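Local coordinates for protein polymerase cofactor VP35 (Reston ebolavirus, PDB 3L2A) that binds RNA, helps the virus evade the host interferon response and serves as a cofactor of the viral polymerase, at residues 85-88 against 89-93; 35-38 against 39-43; 24-27 against 28-31. One frame throughout, in Å; residues are numbered along the deposited sequence. Where two conformers were deposited one is given.

Contact 1. Residues 85-88 against 89-93; sequences HIRS and RGDIP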
# COMPACT_ATOMS: atom_id res chain seq x y z
N HIS A 85 13.46 -6.23 1.82
CA HIS A 85 14.34 -7.26 2.36
C HIS A 85 14.24 -7.35 3.87
O HIS A 85 14.39 -6.33 4.56
CB HIS A 85 15.78 -7.00 1.95
CG HIS A 85 16.03 -7.17 0.49
ND1 HIS A 85 15.73 -6.19 -0.43
CD2 HIS A 85 16.55 -8.20 -0.21
CE1 HIS A 85 16.06 -6.61 -1.64
NE2 HIS A 85 16.55 -7.83 -1.53
N ILE A 86 14.00 -8.56 4.38
CA ILE A 86 13.86 -8.76 5.83
C ILE A 86 14.66 -9.97 6.30
O ILE A 86 14.87 -10.94 5.55
CB ILE A 86 12.38 -8.90 6.30
CG1 ILE A 86 11.70 -10.07 5.60
CG2 ILE A 86 11.60 -7.56 6.16
CD1 ILE A 86 10.42 -10.50 6.26
N ARG A 87 15.06 -9.93 7.57
CA ARG A 87 15.97 -10.90 8.16
C ARG A 87 15.30 -12.21 8.63
O ARG A 87 15.92 -13.27 8.60
CB ARG A 87 16.77 -10.21 9.28
CG ARG A 87 17.32 -11.08 10.38
CD ARG A 87 17.38 -10.30 11.68
NE ARG A 87 16.04 -10.08 12.24
CZ ARG A 87 15.44 -10.89 13.10
NH1 ARG A 87 16.06 -11.98 13.54
NH2 ARG A 87 14.23 -10.60 13.54
N SER A 88 14.03 -12.11 9.06
CA SER A 88 13.25 -13.29 9.47
C SER A 88 11.75 -13.01 9.41
O SER A 88 11.34 -11.87 9.28
CB SER A 88 13.61 -13.71 10.90
OG SER A 88 13.08 -12.77 11.84
N ARG A 89 10.94 -14.06 9.52
CA ARG A 89 9.47 -13.90 9.51
C ARG A 89 8.99 -12.92 10.58
O ARG A 89 8.02 -12.18 10.36
CB ARG A 89 8.78 -15.25 9.68
CG ARG A 89 7.29 -15.11 9.50
CD ARG A 89 6.55 -16.36 9.77
NE ARG A 89 5.12 -16.03 9.74
CZ ARG A 89 4.30 -16.29 8.73
NH1 ARG A 89 4.73 -16.91 7.63
NH2 ARG A 89 3.02 -15.94 8.84
N GLY A 90 9.68 -12.91 11.72
CA GLY A 90 9.33 -12.06 12.86
C GLY A 90 9.47 -10.56 12.62
O GLY A 90 8.95 -9.77 13.41
N ASP A 91 10.15 -10.19 11.54
CA ASP A 91 10.34 -8.77 11.20
C ASP A 91 9.11 -8.19 10.53
O ASP A 91 9.00 -6.97 10.39
CB ASP A 91 11.55 -8.60 10.30
CG ASP A 91 12.86 -8.83 11.02
OD1 ASP A 91 13.02 -8.35 12.17
OD2 ASP A 91 13.74 -9.50 10.44
N ILE A 92 8.21 -9.06 10.07
CA ILE A 92 6.95 -8.64 9.46
C ILE A 92 6.00 -8.34 10.63
O ILE A 92 5.84 -9.18 11.52
CB ILE A 92 6.39 -9.77 8.58
CG1 ILE A 92 7.33 -10.06 7.40
CG2 ILE A 92 4.89 -9.48 8.14
CD1 ILE A 92 6.96 -11.33 6.63
N PRO A 93 5.35 -7.16 10.64
CA PRO A 93 4.48 -6.77 11.78
C PRO A 93 3.41 -7.83 12.08
O PRO A 93 2.91 -8.48 11.17
CB PRO A 93 3.79 -5.50 11.26
CG PRO A 93 4.77 -4.92 10.31
CD PRO A 93 5.37 -6.12 9.60
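R89 opens the 3-10 turn 89-91 that folds back on S88, and its extended chain leads away to reach L100, as suits a charged residue at the surface. G90 turns its N toward S88 OG at 3.4 Å, a weak bond. D91 ties the turn together: its N gives a hydrogen bond to S88 O (3.1 Å, 162°), while its OD2 accepts S88 N at 3.0 Å on the anti side of the carboxylate, somewhat out of plane. A weaker bond reaches the same oxygen from R87 N. With CG anti to the carbonyl carbon (chi1 -71°), the short side chain folds back over those amides, a task for which aspartate is well proportioned. In one of the two deposited conformers of R87, NH2 forms a salt bridge to D91 OD1 at 2.9 Å, a bond that holds for that conformer alone and is to that extent doubtful; the oxygen lies at the guanidinium edge, whereas the nitrogen sits above the carboxylate plane. I92, buried against L100 and F117, crosses I86 at about a right angle, and its CG1 lies tightly at 3.3 Å from I86 CD1. The whole is a 3-10 turn with an aspartate gathering backbone amides, set in the connection after edge strand 83-85 of the mixed sheet.

Contact 2. Residues 35-38 against 39-43; sequences ICKI and GKDNN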
# COMPACT_ATOMS: atom_id res chain seq x y z
N ILE A 35 1.93 3.12 -1.40
CA ILE A 35 1.24 4.11 -2.27
C ILE A 35 1.93 5.44 -2.19
O ILE A 35 2.15 6.11 -3.21
CB ILE A 35 -0.23 4.22 -1.83
CG1 ILE A 35 -0.99 2.95 -2.30
CG2 ILE A 35 -0.90 5.51 -2.35
CD1 ILE A 35 -2.47 2.88 -1.76
N CYS A 36 2.27 5.88 -0.97
CA CYS A 36 2.92 7.18 -0.84
C CYS A 36 4.32 7.22 -1.47
O CYS A 36 4.70 8.25 -2.04
CB CYS A 36 2.97 7.67 0.61
SG CYS A 36 1.37 8.09 1.22
N LYS A 37 5.08 6.15 -1.34
CA LYS A 37 6.39 6.08 -2.01
C LYS A 37 6.24 6.14 -3.54
O LYS A 37 6.93 6.92 -4.23
CB LYS A 37 7.14 4.80 -1.61
CG LYS A 37 8.51 4.75 -2.24
CD LYS A 37 9.41 3.71 -1.59
CE LYS A 37 10.88 4.03 -1.92
NZ LYS A 37 11.08 4.32 -3.36
N ILE A 38 5.32 5.35 -4.09
CA ILE A 38 5.13 5.32 -5.54
C ILE A 38 4.60 6.70 -5.99
O ILE A 38 5.05 7.28 -6.98
CB ILE A 38 4.20 4.15 -5.95
CG1 ILE A 38 4.98 2.84 -5.84
CG2 ILE A 38 3.68 4.37 -7.36
CD1 ILE A 38 4.08 1.61 -5.72
N GLY A 39 3.68 7.26 -5.22
CA GLY A 39 3.15 8.60 -5.52
C GLY A 39 4.24 9.65 -5.53
O GLY A 39 4.34 10.46 -6.46
N LYS A 40 5.09 9.62 -4.52
CA LYS A 40 6.16 10.62 -4.43
C LYS A 40 7.11 10.47 -5.63
O LYS A 40 7.44 11.48 -6.28
CB LYS A 40 6.91 10.48 -3.11
CG LYS A 40 8.04 11.49 -2.92
CD LYS A 40 8.62 11.42 -1.52
CE LYS A 40 9.57 12.59 -1.31
NZ LYS A 40 10.86 12.36 -2.03
N ASP A 41 7.53 9.23 -5.91
CA ASP A 41 8.51 8.94 -6.97
C ASP A 41 8.03 9.27 -8.39
O ASP A 41 8.85 9.54 -9.29
CB ASP A 41 9.00 7.48 -6.88
CG ASP A 41 9.72 7.17 -5.58
OD1 ASP A 41 10.09 8.12 -4.85
OD2 ASP A 41 9.91 5.97 -5.27
N ASN A 42 6.70 9.33 -8.57
CA ASN A 42 6.08 9.53 -9.88
C ASN A 42 5.23 10.79 -10.01
O ASN A 42 4.49 10.98 -10.99
CB ASN A 42 5.27 8.29 -10.22
CG ASN A 42 6.16 7.09 -10.43
OD1 ASN A 42 6.82 6.99 -11.46
ND2 ASN A 42 6.24 6.20 -9.43
N ASN A 43 5.37 11.67 -9.00
CA ASN A 43 4.69 12.96 -8.95
C ASN A 43 3.17 12.83 -9.05
O ASN A 43 2.50 13.64 -9.71
CB ASN A 43 5.26 13.93 -10.00
CG ASN A 43 6.74 14.18 -9.79
OD1 ASN A 43 7.16 14.56 -8.69
ND2 ASN A 43 7.54 13.95 -10.83
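K37 and D41, one turn apart on the exposed flank of helix 27-41, are joined by a salt bridge. D41 OD2 receives K37 NZ on its syn lone pair, at 2.8 Å. The lysine chain runs extended from the backbone and then bends at its last torsion (chi4 -47°), which swings the ammonium group back over the aspartate. The long, flexible lysine can span the turn, and the short aspartate keeps its carboxylate close to the helix.

The backbone bonds are those of an alpha-helix. G39 N donates to I35 O, K40 N to C36 O and D41 N to K37 O, the last at 2.9 Å and 165°.

A second kind of polar contact gathers at I38 O, where the chain leaves helical geometry at N42. N42 ND2 donates to this carbonyl at 2.9 Å (155°), with the oxygen close to the amide plane, and N42 N adds a weak bond at 3.1 Å. One carbonyl is thus gripped twice, and the side-chain amide supplements the weak, bent backbone bond.

The I38 and N42 side chains lie side by side, pointing the same way, and the methyl I38 CG2 is in van der Waals contact with the amide, 3.8 Å from N42 ND2. The branched I38 also packs on I75, F76, V79 and I109, and I35 reaches F76.

Chemically, the ammonium of K37 probably offsets a carboxylate whose negative charge would otherwise sit unfavourably near the negative end of the helix dipole, while N42 supplies an uncharged donor to a late carbonyl.

Contact 3. Residues 24-27 against 28-31; sequences FGTA and FHQL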
# COMPACT_ATOMS: atom_id res chain seq x y z
N PHE A 24 -2.31 -1.02 14.20
CA PHE A 24 -0.98 -0.60 13.82
C PHE A 24 -0.27 -1.72 13.09
O PHE A 24 -0.52 -2.90 13.36
CB PHE A 24 -0.18 -0.19 15.06
CG PHE A 24 0.02 -1.30 16.06
CD1 PHE A 24 1.20 -2.03 16.08
CD2 PHE A 24 -0.98 -1.61 16.99
CE1 PHE A 24 1.41 -3.06 17.00
CE2 PHE A 24 -0.79 -2.64 17.92
CZ PHE A 24 0.40 -3.37 17.92
N GLY A 25 0.59 -1.35 12.16
CA GLY A 25 1.36 -2.34 11.40
C GLY A 25 0.46 -3.28 10.60
O GLY A 25 0.83 -4.41 10.32
N THR A 26 -0.73 -2.81 10.22
CA THR A 26 -1.65 -3.64 9.44
C THR A 26 -1.23 -3.62 7.99
O THR A 26 -0.40 -2.81 7.60
CB THR A 26 -3.11 -3.15 9.54
OG1 THR A 26 -3.30 -1.94 8.76
CG2 THR A 26 -3.47 -2.91 11.01
N ALA A 27 -1.84 -4.49 7.19
CA ALA A 27 -1.51 -4.58 5.78
C ALA A 27 -1.86 -3.25 5.08
O ALA A 27 -1.23 -2.87 4.10
CB ALA A 27 -2.23 -5.77 5.12
N PHE A 28 -2.85 -2.55 5.63
CA PHE A 28 -3.24 -1.25 5.06
C PHE A 28 -2.28 -0.14 5.42
O PHE A 28 -2.07 0.79 4.61
CB PHE A 28 -4.69 -0.91 5.45
CG PHE A 28 -5.68 -1.78 4.75
CD1 PHE A 28 -6.03 -1.52 3.43
CD2 PHE A 28 -6.19 -2.92 5.39
CE1 PHE A 28 -6.93 -2.35 2.73
CE2 PHE A 28 -7.07 -3.76 4.72
CZ PHE A 28 -7.45 -3.49 3.39
N HIS A 29 -1.69 -0.21 6.61
CA HIS A 29 -0.59 0.71 6.93
C HIS A 29 0.55 0.51 5.96
O HIS A 29 1.11 1.47 5.43
CB HIS A 29 -0.13 0.50 8.36
CG HIS A 29 -1.11 1.00 9.37
ND1 HIS A 29 -2.10 0.20 9.89
CD2 HIS A 29 -1.24 2.21 9.96
CE1 HIS A 29 -2.81 0.90 10.77
NE2 HIS A 29 -2.32 2.13 10.82
N GLN A 30 0.88 -0.76 5.68
CA GLN A 30 1.95 -1.04 4.71
C GLN A 30 1.56 -0.52 3.33
O GLN A 30 2.39 0.08 2.61
CB GLN A 30 2.29 -2.53 4.67
CG GLN A 30 3.48 -2.83 3.78
CD GLN A 30 4.77 -2.18 4.26
OE1 GLN A 30 5.36 -1.33 3.58
NE2 GLN A 30 5.19 -2.56 5.46
N LEU A 31 0.29 -0.72 2.96
CA LEU A 31 -0.21 -0.21 1.67
C LEU A 31 -0.11 1.30 1.55
O LEU A 31 0.26 1.79 0.48
CB LEU A 31 -1.63 -0.70 1.39
CG LEU A 31 -2.19 -0.34 0.01
CD1 LEU A 31 -1.31 -0.75 -1.19
CD2 LEU A 31 -3.58 -0.90 -0.11
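A histidine, rather than the more familiar glutamate, fills the third helical position of a capping box with T26. H29 ND1 lies 2.7 Å from T26 OG1 in a short hydrogen bond in which either atom could be the donor, and the hydroxyl comes to the edge of the imidazole, near its plane. T26 N adds a weak bond to the same ND1 at 3.3 Å (149°). The ring is put there by H29 CG lying anti to its carbonyl carbon (chi1 -72°), which turns the ring back toward the N-cap.

T26 is the N-cap. Its OG1 stands between the backbone N and the carbonyl carbon (chi1 74°), where it also accepts a weak bond from F28 N at 3.2 Å. A threonine suits the place because its hydroxyl sits one bond beyond CB, close enough to face the first helical amides. Regular bonding then takes over, with Q30 N to T26 O at 3.1 Å and L31 N to A27 O at 2.9 Å.

One face of the H29 ring is met by the incoming chain: G25 N approaches toward the rim, and F24 CA makes a CH-pi contact 4.2 Å from the ring centroid. G25 has positive phi, a conformation easy for glycine. Y18 also packs on H29, edge-to-face.

A27 and L31 touch I129, and F28 touches I129 and L66. This is a capping box at the N-terminus of helix 27-41, where the helical part of the interferon inhibitory domain meets strands 113-118 and 124-128.

Contacts 3 and 2 are the two ends of helix 27-41: the first starts it with a capping box, the second finishes it, and their centres lie 17 Å apart on opposite sides of the chain's centre. Contact 1 belongs to the sheet side of the domain. It nevertheless touches contact 3, 14 Å away between centres, where P93 CB packs at 3.3 Å on G25 O, so the loop after strand 83-85 meets the entry to the helix. Contacts 1 and 2 stay separate, with nearest atoms about 11 Å apart. Glycerol, probably from the crystallisation liquor, hydrogen-bonds to Q30 in contact 3, and glycerol also lies about 4 Å from the K37 side chain in contact 2.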